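Local coordinates for protein phosphoheptose isomerase (Neisseria gonorrhoeae, PDB 5I01) that probably catalyses the zinc-dependent isomerisation of sedoheptulose 7-phosphate to D-glycero-D-manno-heptose 7-phosphate, the opening step of heptose biosynthesis, at residues K106-L111 against V134-E139. The protein carries 1 engineered substitution. Numbering follows the deposited sequence.
Sequences KQVRAL and VKAAHE
Val-108 and Ala-136 meet where two helices of the SIS fold run side by side on the parallel beta-sheet, helix 105-111 leading into strand 117-122 and helix 128-139 into strand 143-149. The segments point nearly the same way, with a crossing angle of -22° and axes 8.8 Å apart at closest approach; the small alanines facing Val-108 probably help allow this spacing.

The apolar packing centres on one valine methyl. With CG1 anti to the backbone N (chi1 173°), Val-108 sends this branch across to the neighbouring helix, where CG1 lies 4.0 Å from Ala-136 CB. Val-108 CG1 also comes within 3.8 Å of Ala-137 N and brushes Ala-137 CB at 4.4 Å, so it sits over the backbone step between the two alanines. Leu-84 and Met-142 also pack on Val-108, while Ala-137 rests on Val-144 of strand 143-149, which seats helix 128-139 on the sheet.

No hydrogen bond links the two segments; the polar element is the guanidinium of Arg-109. Its chain bends at chi3 (-74°) and brings NH1 up against the Ala-136 methyl, the guanidinium plane oblique to it. Its NE, meanwhile, forms a salt bridge with Glu-78 of the second subunit, a carboxylate also gripped by Lys-106 NZ, so helix 105-111 faces the second subunit here. Glu-139 probably adds a mild electrostatic attraction, its OE1 standing 4.6 Å from Arg-109 NH1 without contact. Arg-109 NH1 touches Ala-136 CB at 3.8 Å.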
ATOM      1  N   LYS A 106     -14.718   9.101  -3.990  1.00 31.70           N
ATOM      2  CA  LYS A 106     -14.735   8.520  -5.345  1.00 32.96           C
ATOM      3  C   LYS A 106     -14.711   6.989  -5.340  1.00 33.15           C
ATOM      4  O   LYS A 106     -15.360   6.344  -6.167  1.00 32.52           O
ATOM      5  CB  LYS A 106     -13.588   9.067  -6.198  1.00 36.42           C
ATOM      6  CG  LYS A 106     -13.792  10.516  -6.633  1.00 39.06           C
ATOM      7  CD  LYS A 106     -12.898  10.909  -7.793  1.00 42.13           C
ATOM      8  CE  LYS A 106     -13.398  10.364  -9.133  1.00 44.98           C
ATOM      9  NZ  LYS A 106     -14.670  10.997  -9.586  1.00 46.77           N
ATOM     10  N   GLN A 107     -13.961   6.407  -4.411  1.00 33.64           N
ATOM     11  CA  GLN A 107     -13.950   4.952  -4.245  1.00 34.06           C
ATOM     12  C   GLN A 107     -15.283   4.409  -3.708  1.00 32.94           C
ATOM     13  O   GLN A 107     -15.672   3.283  -4.034  1.00 32.39           O
ATOM     14  CB  GLN A 107     -12.793   4.523  -3.349  1.00 34.16           C
ATOM     15  CG  GLN A 107     -11.428   4.804  -3.950  1.00 35.71           C
ATOM     16  CD  GLN A 107     -10.312   4.357  -3.035  1.00 37.57           C
ATOM     17  OE1 GLN A 107     -10.022   3.157  -2.919  1.00 38.89           O
ATOM     18  NE2 GLN A 107      -9.685   5.316  -2.360  1.00 38.02           N
ATOM     19  N   VAL A 108     -15.973   5.206  -2.891  1.00 32.95           N
ATOM     20  CA  VAL A 108     -17.307   4.844  -2.387  1.00 32.68           C
ATOM     21  C   VAL A 108     -18.294   4.816  -3.551  1.00 33.73           C
ATOM     22  O   VAL A 108     -19.062   3.870  -3.672  1.00 34.07           O
ATOM     23  CB  VAL A 108     -17.796   5.797  -1.270  1.00 31.47           C
ATOM     24  CG1 VAL A 108     -19.239   5.504  -0.890  1.00 31.92           C
ATOM     25  CG2 VAL A 108     -16.909   5.679  -0.032  1.00 31.86           C
ATOM     26  N   ARG A 109     -18.253   5.838  -4.408  1.00 36.11           N
ATOM     27  CA  ARG A 109     -19.053   5.847  -5.647  1.00 38.24           C
ATOM     28  C   ARG A 109     -18.722   4.686  -6.605  1.00 36.67           C
ATOM     29  O   ARG A 109     -19.616   4.184  -7.264  1.00 36.16           O
ATOM     30  CB  ARG A 109     -18.961   7.199  -6.381  1.00 41.21           C
ATOM     31  CG  ARG A 109     -19.892   8.273  -5.821  1.00 44.14           C
ATOM     32  CD  ARG A 109     -20.035   9.475  -6.748  1.00 47.59           C
ATOM     33  NE  ARG A 109     -18.841  10.329  -6.741  1.00 53.06           N
ATOM     34  CZ  ARG A 109     -18.515  11.220  -5.788  1.00 57.70           C
ATOM     35  NH1 ARG A 109     -19.286  11.414  -4.710  1.00 58.18           N
ATOM     36  NH2 ARG A 109     -17.388  11.933  -5.911  1.00 57.74           N
ATOM     37  N   ALA A 110     -17.463   4.258  -6.670  1.00 35.88           N
ATOM     38  CA  ALA A 110     -17.087   3.060  -7.441  1.00 34.60           C
ATOM     39  C   ALA A 110     -17.647   1.764  -6.844  1.00 34.34           C
ATOM     40  O   ALA A 110     -18.396   1.042  -7.506  1.00 32.84           O
ATOM     41  CB  ALA A 110     -15.576   2.950  -7.551  1.00 35.70           C
ATOM     42  N   LEU A 111     -17.280   1.487  -5.593  1.00 33.92           N
ATOM     43  CA  LEU A 111     -17.527   0.182  -4.965  1.00 34.14           C
ATOM     44  C   LEU A 111     -18.867   0.037  -4.244  1.00 34.27           C
ATOM     45  O   LEU A 111     -19.416  -1.053  -4.205  1.00 35.23           O
ATOM     46  CB  LEU A 111     -16.400  -0.142  -3.979  1.00 34.14           C
ATOM     47  CG  LEU A 111     -14.978  -0.128  -4.553  1.00 34.92           C
ATOM     48  CD1 LEU A 111     -13.980  -0.522  -3.481  1.00 35.20           C
ATOM     49  CD2 LEU A 111     -14.842  -1.049  -5.757  1.00 35.43           C
ATOM     50  N   VAL A 134     -18.794  10.334   3.684  1.00 37.89           N
ATOM     51  CA  VAL A 134     -20.104  10.190   4.341  1.00 38.07           C
ATOM     52  C   VAL A 134     -21.251  10.633   3.411  1.00 39.24           C
ATOM     53  O   VAL A 134     -22.274   9.935   3.288  1.00 37.66           O
ATOM     54  CB  VAL A 134     -20.148  10.958   5.687  1.00 38.86           C
ATOM     55  CG1 VAL A 134     -21.562  11.012   6.263  1.00 38.90           C
ATOM     56  CG2 VAL A 134     -19.204  10.308   6.694  1.00 39.47           C
ATOM     57  N   LYS A 135     -21.079  11.781   2.754  1.00 40.32           N
ATOM     58  CA  LYS A 135     -22.053  12.231   1.752  1.00 40.25           C
ATOM     59  C   LYS A 135     -22.294  11.156   0.692  1.00 37.85           C
ATOM     60  O   LYS A 135     -23.438  10.747   0.472  1.00 39.58           O
ATOM     61  CB  LYS A 135     -21.624  13.552   1.100  1.00 41.97           C
ATOM     62  CG  LYS A 135     -21.904  14.766   1.974  1.00 45.65           C
ATOM     63  CD  LYS A 135     -21.108  15.989   1.531  1.00 49.01           C
ATOM     64  CE  LYS A 135     -21.299  17.170   2.474  1.00 49.75           C
ATOM     65  NZ  LYS A 135     -20.144  18.102   2.410  1.00 50.21           N
ATOM     66  N   ALA A 136     -21.219  10.672   0.073  1.00 34.83           N
ATOM     67  CA  ALA A 136     -21.334   9.666  -0.986  1.00 33.29           C
ATOM     68  C   ALA A 136     -22.016   8.391  -0.514  1.00 32.31           C
ATOM     69  O   ALA A 136     -22.795   7.803  -1.261  1.00 33.46           O
ATOM     70  CB  ALA A 136     -19.973   9.339  -1.560  1.00 33.10           C
ATOM     71  N   ALA A 137     -21.714   7.972   0.717  1.00 31.21           N
ATOM     72  CA  ALA A 137     -22.363   6.822   1.335  1.00 30.88           C
ATOM     73  C   ALA A 137     -23.863   7.071   1.534  1.00 32.47           C
ATOM     74  O   ALA A 137     -24.687   6.173   1.293  1.00 31.41           O
ATOM     75  CB  ALA A 137     -21.703   6.489   2.660  1.00 30.96           C
ATOM     76  N   HIS A 138     -24.221   8.282   1.968  1.00 32.94           N
ATOM     77  CA  HIS A 138     -25.639   8.621   2.113  1.00 35.10           C
ATOM     78  C   HIS A 138     -26.351   8.614   0.758  1.00 37.90           C
ATOM     79  O   HIS A 138     -27.382   7.955   0.622  1.00 40.16           O
ATOM     80  CB  HIS A 138     -25.845   9.938   2.869  1.00 33.02           C
ATOM     81  CG  HIS A 138     -25.675   9.808   4.354  1.00 32.85           C
ATOM     82  ND1 HIS A 138     -25.278  10.858   5.155  1.00 32.13           N
ATOM     83  CD2 HIS A 138     -25.838   8.747   5.183  1.00 32.47           C
ATOM     84  CE1 HIS A 138     -25.208  10.453   6.410  1.00 31.85           C
ATOM     85  NE2 HIS A 138     -25.548   9.177   6.455  1.00 32.86           N
ATOM     86  N   GLU A 139     -25.774   9.283  -0.242  1.00 40.72           N
ATOM     87  CA  GLU A 139     -26.304   9.268  -1.623  1.00 43.11           C
ATOM     88  C   GLU A 139     -26.455   7.853  -2.217  1.00 40.98           C
ATOM     89  O   GLU A 139     -27.368   7.625  -3.013  1.00 39.09           O
ATOM     90  CB  GLU A 139     -25.467  10.177  -2.552  1.00 48.19           C
ATOM     91  CG  GLU A 139     -25.754  11.671  -2.351  1.00 55.55           C
ATOM     92  CD  GLU A 139     -24.611  12.624  -2.745  1.00 62.66           C
ATOM     93  OE1 GLU A 139     -23.436  12.191  -2.859  1.00 65.79           O
ATOM     94  OE2 GLU A 139     -24.893  13.839  -2.919  1.00 64.34           O
TER